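Local coordinates for uncharacterized protein DUF1470 (Jannaschia sp. CCS1, PDB 3H0N) that is of unknown function but carries a zinc-binding treble clef finger beside its ABATE domain and possibly acts as a transcription regulator, at residues 25-29 against 30-34; 36-39 against 40-44; 62-65 against 66-70; 134-137 against 138-141. One frame throughout, in Å; residues are numbered along the deposited sequence. Where two conformers were deposited one is given.

Contact 1: 25-29 against 30-34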
ATOM      1  N   GLY A  25     -16.336 -11.366  24.558  1.00  5.91           N
ATOM      2  CA  GLY A  25     -17.582 -10.700  24.242  1.00  5.06           C
ATOM      3  C   GLY A  25     -18.609 -11.780  24.002  1.00  5.21           C
ATOM      4  O   GLY A  25     -18.854 -12.627  24.844  1.00  5.82           O
ATOM      5  N   SER A  26     -19.178 -11.754  22.816  1.00  6.26           N
ATOM      6  CA  SER A  26     -20.071 -12.832  22.379  1.00  6.84           C
ATOM      7  C   SER A  26     -19.797 -13.115  20.904  1.00  6.23           C
ATOM      8  O   SER A  26     -19.347 -12.240  20.156  1.00  5.44           O
ATOM      9  CB  SER A  26     -21.549 -12.493  22.630  1.00  5.35           C
ATOM     10  OG  SER A  26     -21.973 -11.347  21.941  1.00  5.25           O
ATOM     11  N   ARG A  27     -20.115 -14.343  20.505  1.00  5.98           N
ATOM     12  CA  ARG A  27     -19.871 -14.821  19.154  1.00  5.48           C
ATOM     13  C   ARG A  27     -21.020 -15.703  18.703  1.00  5.82           C
ATOM     14  O   ARG A  27     -21.330 -16.703  19.330  1.00  5.65           O
ATOM     15  CB  ARG A  27     -18.555 -15.580  19.109  1.00  5.18           C
ATOM     16  CG  ARG A  27     -18.293 -16.230  17.754  1.00  8.29           C
ATOM     17  CD  ARG A  27     -16.981 -16.991  17.772  1.00  9.79           C
ATOM     18  NE  ARG A  27     -16.688 -17.685  16.506  1.00 10.37           N
ATOM     19  CZ  ARG A  27     -17.197 -18.851  16.136  1.00 11.24           C
ATOM     20  NH1 ARG A  27     -18.063 -19.525  16.888  1.00 10.92           N
ATOM     21  NH2 ARG A  27     -16.811 -19.362  14.966  1.00 14.97           N
ATOM     22  N   ARG A  28     -21.735 -15.274  17.668  1.00  6.70           N
ATOM     23  CA  ARG A  28     -22.769 -16.111  17.060  1.00  5.98           C
ATOM     24  C   ARG A  28     -23.817 -16.573  18.052  1.00  5.98           C
ATOM     25  O   ARG A  28     -24.309 -17.686  17.956  1.00  7.35           O
ATOM     26  CB  ARG A  28     -22.094 -17.276  16.327  1.00  6.71           C
ATOM     27  CG  ARG A  28     -21.177 -16.799  15.183  1.00  6.80           C
ATOM     28  CD  ARG A  28     -20.544 -17.958  14.465  1.00  7.48           C
ATOM     29  NE  ARG A  28     -19.612 -17.500  13.460  1.00  7.89           N
ATOM     30  CZ  ARG A  28     -19.047 -18.288  12.546  1.00 13.34           C
ATOM     31  NH1 ARG A  28     -19.367 -19.584  12.497  1.00 14.19           N
ATOM     32  NH2 ARG A  28     -18.194 -17.768  11.678  1.00 12.44           N
ATOM     33  N   GLY A  29     -24.184 -15.696  18.977  1.00  5.73           N
ATOM     34  CA  GLY A  29     -25.273 -15.916  19.912  1.00  5.96           C
ATOM     35  C   GLY A  29     -24.891 -16.450  21.279  1.00  6.78           C
ATOM     36  O   GLY A  29     -25.762 -16.602  22.136  1.00  8.39           O
ATOM     37  N   THR A  30     -23.606 -16.704  21.482  1.00  7.41           N
ATOM     38  CA  THR A  30     -23.060 -17.343  22.686  1.00  7.84           C
ATOM     39  C   THR A  30     -21.958 -16.471  23.307  1.00  8.02           C
ATOM     40  O   THR A  30     -21.126 -15.933  22.592  1.00  8.11           O
ATOM     41  CB  THR A  30     -22.428 -18.742  22.265  1.00 11.54           C
ATOM     42  OG1 THR A  30     -23.458 -19.512  21.627  1.00 17.89           O
ATOM     43  CG2 THR A  30     -21.877 -19.522  23.509  1.00 16.22           C
ATOM     44  N   PRO A  31     -21.934 -16.325  24.640  1.00  5.37           N
ATOM     45  CA  PRO A  31     -20.782 -15.674  25.274  1.00  5.68           C
ATOM     46  C   PRO A  31     -19.472 -16.286  24.842  1.00  6.84           C
ATOM     47  O   PRO A  31     -19.360 -17.516  24.718  1.00  8.04           O
ATOM     48  CB  PRO A  31     -21.039 -15.821  26.776  1.00  8.42           C
ATOM     49  CG  PRO A  31     -22.446 -16.142  26.898  1.00  8.64           C
ATOM     50  CD  PRO A  31     -22.934 -16.772  25.634  1.00  7.37           C
ATOM     51  N   HIS A  32     -18.510 -15.401  24.595  1.00  6.61           N
ATOM     52  CA  HIS A  32     -17.206 -15.759  24.065  1.00  6.45           C
ATOM     53  C   HIS A  32     -16.089 -15.364  25.048  1.00  6.55           C
ATOM     54  O   HIS A  32     -15.877 -14.192  25.310  1.00  6.91           O
ATOM     55  CB  HIS A  32     -17.007 -15.043  22.735  1.00  7.07           C
ATOM     56  CG  HIS A  32     -15.780 -15.466  21.994  1.00  7.00           C
ATOM     57  ND1 HIS A  32     -15.681 -16.689  21.378  1.00  8.40           N
ATOM     58  CD2 HIS A  32     -14.600 -14.827  21.796  1.00  7.76           C
ATOM     59  CE1 HIS A  32     -14.488 -16.781  20.800  1.00  9.47           C
ATOM     60  NE2 HIS A  32     -13.800 -15.675  21.051  1.00  8.43           N
ATOM     61  N   THR A  33     -15.343 -16.339  25.537  1.00  7.01           N
ATOM     62  CA  THR A  33     -14.330 -16.066  26.547  1.00  7.89           C
ATOM     63  C   THR A  33     -13.155 -15.265  25.999  1.00  8.00           C
ATOM     64  O   THR A  33     -12.541 -14.418  26.697  1.00 10.50           O
ATOM     65  CB  THR A  33     -13.841 -17.393  27.122  1.00  7.59           C
ATOM     66  OG1 THR A  33     -14.921 -18.003  27.806  1.00 11.68           O
ATOM     67  CG2 THR A  33     -12.672 -17.176  28.069  1.00 13.14           C
ATOM     68  N   GLY A  34     -12.782 -15.545  24.753  1.00  9.53           N
ATOM     69  CA  GLY A  34     -11.583 -14.962  24.183  1.00  9.13           C
ATOM     70  C   GLY A  34     -10.300 -15.567  24.713  1.00  8.33           C
ATOM     71  O   GLY A  34     -10.295 -16.664  25.263  1.00  9.78           O
TER
HETATM   72  O   HOH W   1     -22.793 -19.889  19.010  1.00 35.81           O
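Four backbone hydrogen bonds join Gly25 to His32 and Arg27 to Thr30. The outer pair runs from Gly25 N to His32 O (3.0 Å) and from His32 N back to Gly25 O; the inner pair runs from Arg27 N to Thr30 O (2.8 Å) and from Thr30 N to Arg27 O. Between them Ser26 faces Pro31 in a non-hydrogen-bonded pair, a place that suits a proline, which has no N-H to give.

The whole is a beta hairpin with a two-residue loop, Arg28 and Gly29, closed by a type I' turn from Arg27 to Thr30. Both loop residues take positive phi, and at Gly29 (96°) a side chain would press on the preceding carbonyl oxygen.

Van der Waals contact comes from the face that bears Arg27, Thr30 and His32. Arg27 CB lies 3.8 Å from His32 ND1, obliquely to the ring; CG anti to the backbone N (chi1 174°) carries CD along to ND1 as well. His32 NE2 is hydrogen-bonded to Ile21 O of helix 10-22.

Among the polar contacts, one water joins Arg28 O to Thr30 OG1 (2.7 Å from the hydroxyl). The Arg28 side chain leaves the hairpin and touches Cys173 and Arg176 of helix 171-180, beside the zinc site.

Contact 2: 36-39 against 40-44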
ATOM      1  N   CYS A  36      -6.354 -16.747  23.490  1.00 10.34           N
ATOM      2  CA  CYS A  36      -6.007 -17.712  22.477  1.00 11.33           C
ATOM      3  C   CYS A  36      -4.980 -18.700  22.959  1.00 10.52           C
ATOM      4  O   CYS A  36      -4.379 -18.546  24.015  1.00 12.11           O
ATOM      5  CB  CYS A  36      -5.595 -17.101  21.153  1.00 16.45           C
ATOM      6  SG  CYS A  36      -3.986 -16.428  21.015  1.00 19.14           S
ATOM      7  N   VAL A  37      -4.842 -19.744  22.168  1.00 11.93           N
ATOM      8  CA  VAL A  37      -3.824 -20.764  22.366  1.00 10.71           C
ATOM      9  C   VAL A  37      -2.996 -20.872  21.085  1.00 11.46           C
ATOM     10  O   VAL A  37      -3.336 -20.336  19.998  1.00 10.17           O
ATOM     11  CB  VAL A  37      -4.477 -22.143  22.717  1.00 11.67           C
ATOM     12  CG1 VAL A  37      -5.144 -22.101  24.085  1.00 16.35           C
ATOM     13  CG2 VAL A  37      -5.496 -22.579  21.635  1.00 11.45           C
ATOM     14  N   ILE A  38      -1.867 -21.555  21.181  1.00 10.68           N
ATOM     15  CA  ILE A  38      -0.961 -21.603  20.035  0.50 11.14           C
ATOM     16  C   ILE A  38      -1.625 -22.204  18.794  1.00 10.30           C
ATOM     17  O   ILE A  38      -1.323 -21.792  17.651  1.00 10.73           O
ATOM     18  CB  ILE A  38       0.390 -22.306  20.337  0.50 11.62           C
ATOM     19  CG1 ILE A  38       1.478 -21.722  19.428  0.50  7.80           C
ATOM     20  CG2 ILE A  38       0.269 -23.810  20.163  0.50  9.81           C
ATOM     21  CD1 ILE A  38       2.769 -22.535  19.343  0.50  8.44           C
ATOM     22  N   GLU A  39      -2.557 -23.142  18.971  1.00 11.81           N
ATOM     23  CA  GLU A  39      -3.274 -23.696  17.809  1.00 13.26           C
ATOM     24  C   GLU A  39      -4.047 -22.631  17.002  1.00 10.75           C
ATOM     25  O   GLU A  39      -4.134 -22.706  15.766  1.00 10.28           O
ATOM     26  CB  GLU A  39      -4.250 -24.795  18.261  1.00 12.92           C
ATOM     27  CG  GLU A  39      -3.576 -26.079  18.732  1.00 17.08           C
ATOM     28  CD  GLU A  39      -3.122 -26.068  20.196  1.00 24.27           C
ATOM     29  OE1 GLU A  39      -3.304 -25.070  20.922  1.00 14.86           O
ATOM     30  OE2 GLU A  39      -2.558 -27.100  20.627  1.00 33.01           O
ATOM     31  N   ASP A  40      -4.592 -21.630  17.700  1.00 10.30           N
ATOM     32  CA  ASP A  40      -5.291 -20.528  17.071  1.00  9.71           C
ATOM     33  C   ASP A  40      -4.320 -19.733  16.216  1.00 11.78           C
ATOM     34  O   ASP A  40      -4.665 -19.280  15.118  1.00 12.24           O
ATOM     35  CB  ASP A  40      -5.896 -19.556  18.094  1.00 10.81           C
ATOM     36  CG  ASP A  40      -6.976 -20.178  18.968  1.00 12.46           C
ATOM     37  OD1 ASP A  40      -7.792 -20.959  18.449  1.00 15.62           O
ATOM     38  OD2 ASP A  40      -7.012 -19.869  20.162  1.00 15.12           O
ATOM     39  N   LEU A  41      -3.091 -19.583  16.705  1.00 10.45           N
ATOM     40  CA  LEU A  41      -2.083 -18.858  15.939  1.00 10.45           C
ATOM     41  C   LEU A  41      -1.596 -19.630  14.712  1.00  9.42           C
ATOM     42  O   LEU A  41      -1.371 -19.032  13.637  1.00  9.88           O
ATOM     43  CB  LEU A  41      -0.921 -18.462  16.840  1.00 10.11           C
ATOM     44  CG  LEU A  41      -1.319 -17.619  18.068  1.00 10.50           C
ATOM     45  CD1 LEU A  41      -0.036 -17.292  18.861  1.00 15.54           C
ATOM     46  CD2 LEU A  41      -2.071 -16.362  17.641  1.00 11.78           C
ATOM     47  N   HIS A  42      -1.456 -20.954  14.821  1.00  9.60           N
ATOM     48  CA  HIS A  42      -1.104 -21.734  13.643  1.00 10.23           C
ATOM     49  C   HIS A  42      -2.125 -21.564  12.503  1.00 11.30           C
ATOM     50  O   HIS A  42      -1.755 -21.439  11.331  1.00 14.65           O
ATOM     51  CB  HIS A  42      -0.934 -23.208  13.999  1.00  9.55           C
ATOM     52  CG  HIS A  42       0.401 -23.518  14.609  1.00 11.49           C
ATOM     53  ND1 HIS A  42       1.452 -24.000  13.864  1.00 20.70           N
ATOM     54  CD2 HIS A  42       0.861 -23.398  15.876  1.00 22.64           C
ATOM     55  CE1 HIS A  42       2.499 -24.181  14.651  1.00 24.01           C
ATOM     56  NE2 HIS A  42       2.173 -23.806  15.876  1.00 12.82           N
ATOM     57  N   ASP A  43      -3.392 -21.501  12.851  0.50 10.34           N
ATOM     58  CA  ASP A  43      -4.408 -21.356  11.827  0.50 10.61           C
ATOM     59  C   ASP A  43      -4.528 -19.902  11.373  0.50 10.16           C
ATOM     60  O   ASP A  43      -4.714 -19.652  10.180  0.50 11.55           O
ATOM     61  CB  ASP A  43      -5.738 -21.867  12.339  0.50 10.35           C
ATOM     62  CG  ASP A  43      -6.846 -21.659  11.351  0.50 11.92           C
ATOM     63  OD1 ASP A  43      -6.771 -22.237  10.254  0.50 16.71           O
ATOM     64  OD2 ASP A  43      -7.768 -20.905  11.667  0.50 17.18           O
ATOM     65  N   LEU A  44      -4.399 -18.954  12.312  1.00 11.86           N
ATOM     66  CA  LEU A  44      -4.405 -17.539  11.978  1.00 11.37           C
ATOM     67  C   LEU A  44      -3.359 -17.134  10.936  1.00 11.92           C
ATOM     68  O   LEU A  44      -3.633 -16.356  10.009  1.00 13.46           O
ATOM     69  CB  LEU A  44      -4.211 -16.704  13.242  1.00 10.50           C
ATOM     70  CG  LEU A  44      -4.205 -15.184  13.073  1.00  9.22           C
ATOM     71  CD1 LEU A  44      -5.647 -14.661  12.751  1.00  9.89           C
ATOM     72  CD2 LEU A  44      -3.661 -14.494  14.309  1.00 10.32           C
TER
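The imidazole of His42 meets Ile38 at its edge: Ile38 O lies in the ring plane, 3.2 Å from His42 CD2, while the Ile38 side chain, in the conformer given, crosses at a slant and brings CD1 to 3.7 Å from His42 NE2. The carboxylate of Asp40 has the Val37 N-H on the anti side of OD2, 34° out of its plane, and OD2 also lies close to Cys36 CB and Val37 CG2.

These contacts form the first turn of helix 38-44, with Val37 as its N-cap residue. Valine has no side-chain acceptor for the first-turn N-H groups; independently, Asp40, three residues on, reaches back to the N-cap's own N-H. Its CG stands beside its own backbone N (chi1 -64°), which directs OD2 toward Val37 N at 3.0 Å in a nearly straight bond (167°). A negative carboxylate at this end would also be expected to suit the helix dipole. An alanine here would remove the carboxylate and is likely to leave the Val37 N-H without this acceptor and the helix start less firmly fixed.

Val37 O accepts two weak bonds, from Asp40 N and Leu41 N; a stronger i to i+4 bond follows from His42 N to Ile38 O. On the inner side Leu41 packs on Val60 of helix 58-78, an apolar place that suits leucine, and its CD2 rests 3.9 Å from Cys36 SG.

Contact 3: 62-65 against 66-70; sequences GFVE and LARLL
The charged pair Glu65 and Arg68 lies on the outer side of this helical turn. In the Arg68 conformer given, NH1 of Arg68 donates to Glu65 OE1 at 2.9 Å (N-H...O angle 144°), a salt bridge in which OE1 uses its anti lone pair and lies near the guanidinium plane. The two chains cross at about a right angle, their flat groups are turned 52° apart, and one bond, NH1 to OE1, joins them. Glu65 reaches this position through a bend at chi2 (59°), whereas Arg68 is extended from CG to NE.

Methyl groups flank the bridge. In the same conformer Val64 CG1 lies over one face of the Arg68 guanidinium, toward its rim, 3.3 Å from NH2; a branched valine offers a methyl to that flat surface. Leu69 CD1 approaches Glu65 OE2 at 4.0 Å. The apolar pair is on the inner side, where Phe63 CD1 and Leu66 CD2 are 4.3 Å apart.

Four regular i to i+4 backbone bonds underlie all this, from Leu66 N to Gly62 O (2.9 Å) through Leu69 N to Glu65 O.

The turn belongs to helix 58-78. Its buried apolar residues suit a side covered by other helices: Phe63 and Leu66 touch helix 121-138, Leu66 and the small Ala67 meet helix 10-22, and Phe63 also meets Leu41 of helix 38-44.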
ATOM      1  N   GLY A  62       1.757 -11.950  23.352  1.00 11.17           N
ATOM      2  CA  GLY A  62       1.920 -10.860  22.424  1.00 11.24           C
ATOM      3  C   GLY A  62       0.737 -10.710  21.480  1.00  9.74           C
ATOM      4  O   GLY A  62       0.301  -9.588  21.166  1.00 10.90           O
ATOM      5  N   PHE A  63       0.211 -11.836  20.978  1.00  9.80           N
ATOM      6  CA  PHE A  63      -0.956 -11.775  20.119  1.00 10.41           C
ATOM      7  C   PHE A  63      -2.235 -11.362  20.872  1.00  9.88           C
ATOM      8  O   PHE A  63      -3.069 -10.682  20.289  1.00 11.45           O
ATOM      9  CB  PHE A  63      -1.121 -13.084  19.337  1.00  9.90           C
ATOM     10  CG  PHE A  63      -0.283 -13.141  18.119  1.00  9.64           C
ATOM     11  CD1 PHE A  63      -0.717 -12.560  16.942  1.00 11.48           C
ATOM     12  CD2 PHE A  63       0.953 -13.723  18.140  1.00  9.97           C
ATOM     13  CE1 PHE A  63       0.089 -12.602  15.790  1.00 12.50           C
ATOM     14  CE2 PHE A  63       1.737 -13.765  16.995  1.00 12.41           C
ATOM     15  CZ  PHE A  63       1.277 -13.190  15.836  1.00 12.08           C
ATOM     16  N   VAL A  64      -2.369 -11.778  22.122  1.00 10.61           N
ATOM     17  CA  VAL A  64      -3.514 -11.301  22.933  1.00 10.49           C
ATOM     18  C   VAL A  64      -3.453  -9.781  23.094  1.00 11.14           C
ATOM     19  O   VAL A  64      -4.476  -9.095  22.954  1.00 11.86           O
ATOM     20  CB  VAL A  64      -3.576 -12.060  24.286  1.00 11.10           C
ATOM     21  CG1 VAL A  64      -4.581 -11.364  25.271  1.00 14.71           C
ATOM     22  CG2 VAL A  64      -3.985 -13.502  24.020  1.00 14.16           C
ATOM     23  N   GLU A  65      -2.263  -9.240  23.372  1.00 10.02           N
ATOM     24  CA  GLU A  65      -2.110  -7.801  23.489  1.00 11.03           C
ATOM     25  C   GLU A  65      -2.358  -7.084  22.170  1.00 11.65           C
ATOM     26  O   GLU A  65      -3.033  -6.043  22.122  1.00 12.64           O
ATOM     27  CB  GLU A  65      -0.744  -7.447  24.032  1.00 13.26           C
ATOM     28  CG  GLU A  65      -0.457  -5.945  24.167  1.00 20.05           C
ATOM     29  CD  GLU A  65      -1.406  -5.120  25.078  1.00 27.80           C
ATOM     30  OE1 GLU A  65      -2.305  -5.666  25.772  1.00 27.21           O
ATOM     31  OE2 GLU A  65      -1.218  -3.876  25.094  1.00 32.57           O
ATOM     32  N   LEU A  66      -1.839  -7.650  21.084  1.00  9.76           N
ATOM     33  CA  LEU A  66      -2.094  -7.082  19.748  1.00 11.02           C
ATOM     34  C   LEU A  66      -3.599  -7.038  19.475  1.00 11.36           C
ATOM     35  O   LEU A  66      -4.122  -6.034  19.002  1.00 11.88           O
ATOM     36  CB  LEU A  66      -1.353  -7.878  18.668  1.00  9.87           C
ATOM     37  CG  LEU A  66      -1.582  -7.400  17.249  1.00 10.68           C
ATOM     38  CD1 LEU A  66      -1.211  -5.917  17.045  1.00 11.38           C
ATOM     39  CD2 LEU A  66      -0.795  -8.303  16.281  1.00 12.27           C
ATOM     40  N   ALA A  67      -4.292  -8.134  19.793  1.00 10.79           N
ATOM     41  CA  ALA A  67      -5.738  -8.209  19.607  1.00 11.38           C
ATOM     42  C   ALA A  67      -6.462  -7.082  20.345  1.00 10.49           C
ATOM     43  O   ALA A  67      -7.399  -6.501  19.808  1.00 12.22           O
ATOM     44  CB  ALA A  67      -6.269  -9.538  20.043  1.00 11.49           C
ATOM     45  N   ARG A  68      -6.034  -6.779  21.555  1.00 10.24           N
ATOM     46  CA  ARG A  68      -6.661  -5.742  22.369  0.65 12.68           C
ATOM     47  C   ARG A  68      -6.520  -4.390  21.666  1.00 12.05           C
ATOM     48  O   ARG A  68      -7.511  -3.618  21.543  1.00 12.19           O
ATOM     49  CB  ARG A  68      -6.046  -5.666  23.764  0.65 13.78           C
ATOM     50  CG  ARG A  68      -6.286  -6.885  24.677  0.65 19.73           C
ATOM     51  CD  ARG A  68      -5.857  -6.626  26.131  0.65 24.60           C
ATOM     52  NE  ARG A  68      -5.773  -7.838  26.962  0.65 22.30           N
ATOM     53  CZ  ARG A  68      -4.641  -8.467  27.288  0.65 29.11           C
ATOM     54  NH1 ARG A  68      -3.443  -8.062  26.819  0.65 20.99           N
ATOM     55  NH2 ARG A  68      -4.708  -9.539  28.065  0.65 35.45           N
ATOM     56  N   LEU A  69      -5.308  -4.103  21.189  1.00 10.91           N
ATOM     57  CA  LEU A  69      -5.033  -2.844  20.483  1.00 12.48           C
ATOM     58  C   LEU A  69      -5.813  -2.758  19.178  1.00 12.89           C
ATOM     59  O   LEU A  69      -6.410  -1.722  18.841  1.00 12.14           O
ATOM     60  CB  LEU A  69      -3.532  -2.706  20.235  1.00 13.80           C
ATOM     61  CG  LEU A  69      -2.700  -2.569  21.506  1.00 17.00           C
ATOM     62  CD1 LEU A  69      -1.228  -2.907  21.214  1.00 17.72           C
ATOM     63  CD2 LEU A  69      -2.872  -1.148  22.105  1.00 26.25           C
ATOM     64  N   LEU A  70      -5.835  -3.836  18.401  1.00 11.51           N
ATOM     65  CA  LEU A  70      -6.545  -3.793  17.114  1.00 11.14           C
ATOM     66  C   LEU A  70      -8.047  -3.706  17.360  1.00 12.70           C
ATOM     67  O   LEU A  70      -8.739  -3.057  16.596  1.00 11.84           O
ATOM     68  CB  LEU A  70      -6.199  -5.001  16.227  1.00 10.64           C
ATOM     69  CG  LEU A  70      -4.746  -5.161  15.824  1.00 10.41           C
ATOM     70  CD1 LEU A  70      -4.497  -6.465  15.110  1.00 11.38           C
ATOM     71  CD2 LEU A  70      -4.279  -3.975  14.965  1.00 13.17           C
TER

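Contact 4: 134-137 against 138-141; sequences AREI and GHQN
Gln140, at positive phi (67°), is the C-prime residue of a Schellman motif that closes helix 121-138: Asn141 N reaches back to Glu136 O at 3.0 Å, and Gln140 N to Ile137 O.

Asn141 repeats the backbone link with its side chain. ND2 donates to Glu136 OE1 at 2.8 Å, almost straight (161°) and nearly along the C-O axis, with amide and carboxylate nearly coplanar. The other carboxylate oxygen, OE2, forms a salt bridge with Arg9; both oxygens of this buried residue thus have polar partners.

His139 and Arg135 lie side by side. Arg135 CG sits over the imidazole face in a CH-pi contact, 3.9 Å from the ring centroid, and Arg135 O covers the rim of a face, 3.3 Å from CG of His139. Arg135 then bends at chi3 (-38°), and its guanidinium goes to Glu8 O and Glu131. At the ring edge a water lies 2.7 Å from His139 ND1 and donates to Glu136 OE1. A leucine in place of His139 would lack the ring nitrogen and would probably cost this water its ring-nitrogen partner and leave Arg135 CG without an aromatic face.

Glu136 OE1 thus accepts from Asn141 ND2 and from the water, while OE2 meets Arg9; together these should stabilise the carboxylate as an anion and fix its rotation at the helix end.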
ATOM      1  N   ALA A 134      -4.541   0.851   8.642  1.00  8.62           N
ATOM      2  CA  ALA A 134      -4.230   2.225   8.217  1.00  9.16           C
ATOM      3  C   ALA A 134      -4.565   2.451   6.742  1.00  8.46           C
ATOM      4  O   ALA A 134      -5.061   3.514   6.352  1.00  9.98           O
ATOM      5  CB  ALA A 134      -2.765   2.607   8.525  1.00 10.09           C
ATOM      6  N   ARG A 135      -4.233   1.469   5.921  1.00  9.31           N
ATOM      7  CA  ARG A 135      -4.473   1.584   4.488  1.00  9.69           C
ATOM      8  C   ARG A 135      -5.936   1.749   4.169  1.00  9.29           C
ATOM      9  O   ARG A 135      -6.346   2.504   3.299  1.00  9.84           O
ATOM     10  CB  ARG A 135      -3.854   0.403   3.759  1.00  9.40           C
ATOM     11  CG  ARG A 135      -3.794   0.630   2.271  1.00 12.04           C
ATOM     12  CD  ARG A 135      -3.504  -0.602   1.486  1.00 13.96           C
ATOM     13  NE  ARG A 135      -2.556  -1.503   2.091  1.00 12.16           N
ATOM     14  CZ  ARG A 135      -2.569  -2.815   1.873  1.00 12.01           C
ATOM     15  NH1 ARG A 135      -3.393  -3.343   1.007  1.00 12.77           N
ATOM     16  NH2 ARG A 135      -1.725  -3.591   2.517  1.00 12.58           N
ATOM     17  N   GLU A 136      -6.782   1.005   4.887  1.00 10.34           N
ATOM     18  CA  GLU A 136      -8.216   1.127   4.651  1.00  9.71           C
ATOM     19  C   GLU A 136      -8.790   2.479   5.090  1.00  8.73           C
ATOM     20  O   GLU A 136      -9.732   2.974   4.480  1.00 10.48           O
ATOM     21  CB  GLU A 136      -8.989  -0.009   5.330  1.00 10.06           C
ATOM     22  CG  GLU A 136      -8.652  -1.418   4.828  1.00 11.46           C
ATOM     23  CD  GLU A 136      -8.727  -1.607   3.342  1.00 12.61           C
ATOM     24  OE1 GLU A 136      -9.493  -0.869   2.677  1.00 13.06           O
ATOM     25  OE2 GLU A 136      -7.983  -2.496   2.839  1.00 14.31           O
ATOM     26  N   ILE A 137      -8.203   3.090   6.126  1.00  9.54           N
ATOM     27  CA  ILE A 137      -8.566   4.444   6.508  1.00  9.79           C
ATOM     28  C   ILE A 137      -8.171   5.395   5.354  1.00  9.05           C
ATOM     29  O   ILE A 137      -8.952   6.222   4.913  1.00  9.37           O
ATOM     30  CB  ILE A 137      -7.876   4.860   7.820  1.00 10.23           C
ATOM     31  CG1 ILE A 137      -8.332   3.976   9.008  1.00 10.77           C
ATOM     32  CG2 ILE A 137      -8.060   6.356   8.108  1.00  9.98           C
ATOM     33  CD1 ILE A 137      -7.476   4.164  10.277  1.00 10.59           C
ATOM     34  N   GLY A 138      -6.954   5.241   4.829  1.00  9.70           N
ATOM     35  CA  GLY A 138      -6.528   6.061   3.701  1.00 11.13           C
ATOM     36  C   GLY A 138      -7.373   5.886   2.484  1.00 10.39           C
ATOM     37  O   GLY A 138      -7.587   6.844   1.705  1.00 10.97           O
ATOM     38  N   HIS A 139      -7.890   4.681   2.288  1.00  9.31           N
ATOM     39  CA  HIS A 139      -8.745   4.386   1.130  1.00  8.73           C
ATOM     40  C   HIS A 139     -10.203   4.752   1.332  1.00  9.72           C
ATOM     41  O   HIS A 139     -11.060   4.415   0.509  1.00 11.45           O
ATOM     42  CB  HIS A 139      -8.610   2.907   0.703  1.00 10.94           C
ATOM     43  CG  HIS A 139      -7.264   2.575   0.107  1.00 12.52           C
ATOM     44  ND1 HIS A 139      -6.879   1.293  -0.226  1.00 16.14           N
ATOM     45  CD2 HIS A 139      -6.212   3.377  -0.190  1.00 15.85           C
ATOM     46  CE1 HIS A 139      -5.657   1.333  -0.742  1.00 13.56           C
ATOM     47  NE2 HIS A 139      -5.223   2.577  -0.718  1.00 17.74           N
ATOM     48  N   GLN A 140     -10.505   5.461   2.425  1.00  9.92           N
ATOM     49  CA  GLN A 140     -11.816   6.034   2.678  1.00 10.10           C
ATOM     50  C   GLN A 140     -12.867   4.946   2.916  1.00  8.71           C
ATOM     51  O   GLN A 140     -14.048   5.108   2.571  1.00 10.61           O
ATOM     52  CB  GLN A 140     -12.244   6.964   1.536  1.00  9.22           C
ATOM     53  CG  GLN A 140     -11.150   7.975   1.094  1.00  8.95           C
ATOM     54  CD  GLN A 140     -10.745   8.867   2.218  1.00 10.91           C
ATOM     55  OE1 GLN A 140     -11.556   9.627   2.750  1.00 12.83           O
ATOM     56  NE2 GLN A 140      -9.464   8.767   2.637  1.00 10.96           N
ATOM     57  N   ASN A 141     -12.434   3.855   3.552  1.00 10.07           N
ATOM     58  CA  ASN A 141     -13.294   2.686   3.816  1.00  9.63           C
ATOM     59  C   ASN A 141     -13.696   2.541   5.282  1.00 10.06           C
ATOM     60  O   ASN A 141     -14.135   1.465   5.693  1.00 10.05           O
ATOM     61  CB  ASN A 141     -12.613   1.418   3.333  1.00  8.90           C
ATOM     62  CG  ASN A 141     -12.517   1.333   1.850  1.00  9.59           C
ATOM     63  OD1 ASN A 141     -13.336   1.911   1.114  1.00 12.29           O
ATOM     64  ND2 ASN A 141     -11.499   0.618   1.384  1.00 10.21           N
TER
HETATM   65  O   HOH W   2      -8.596  -0.706   0.066  1.00 18.30           O

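Overall arrangement
Along the chain the four contacts come in series, none enclosing another. Contact 1 forms the hairpin of strands 25-27 and 30-32, and a short loop leads from it to helix 38-44 of contact 2, their centres 18 Å apart. Contacts 2 and 3 are closest, about 13 Å between centres, and touch where Leu41 CD2 packs on Phe63 CG (3.7 Å), so the short helix is laid against helix 58-78. Contact 4 ends helix 121-138, which also packs on helix 58-78; its centre is about 28 Å from those of contacts 1 and 2, across the chain's centre. Thus the hairpin links the helical domain to the zinc finger, while contact 4 lies at the interface with the second subunit.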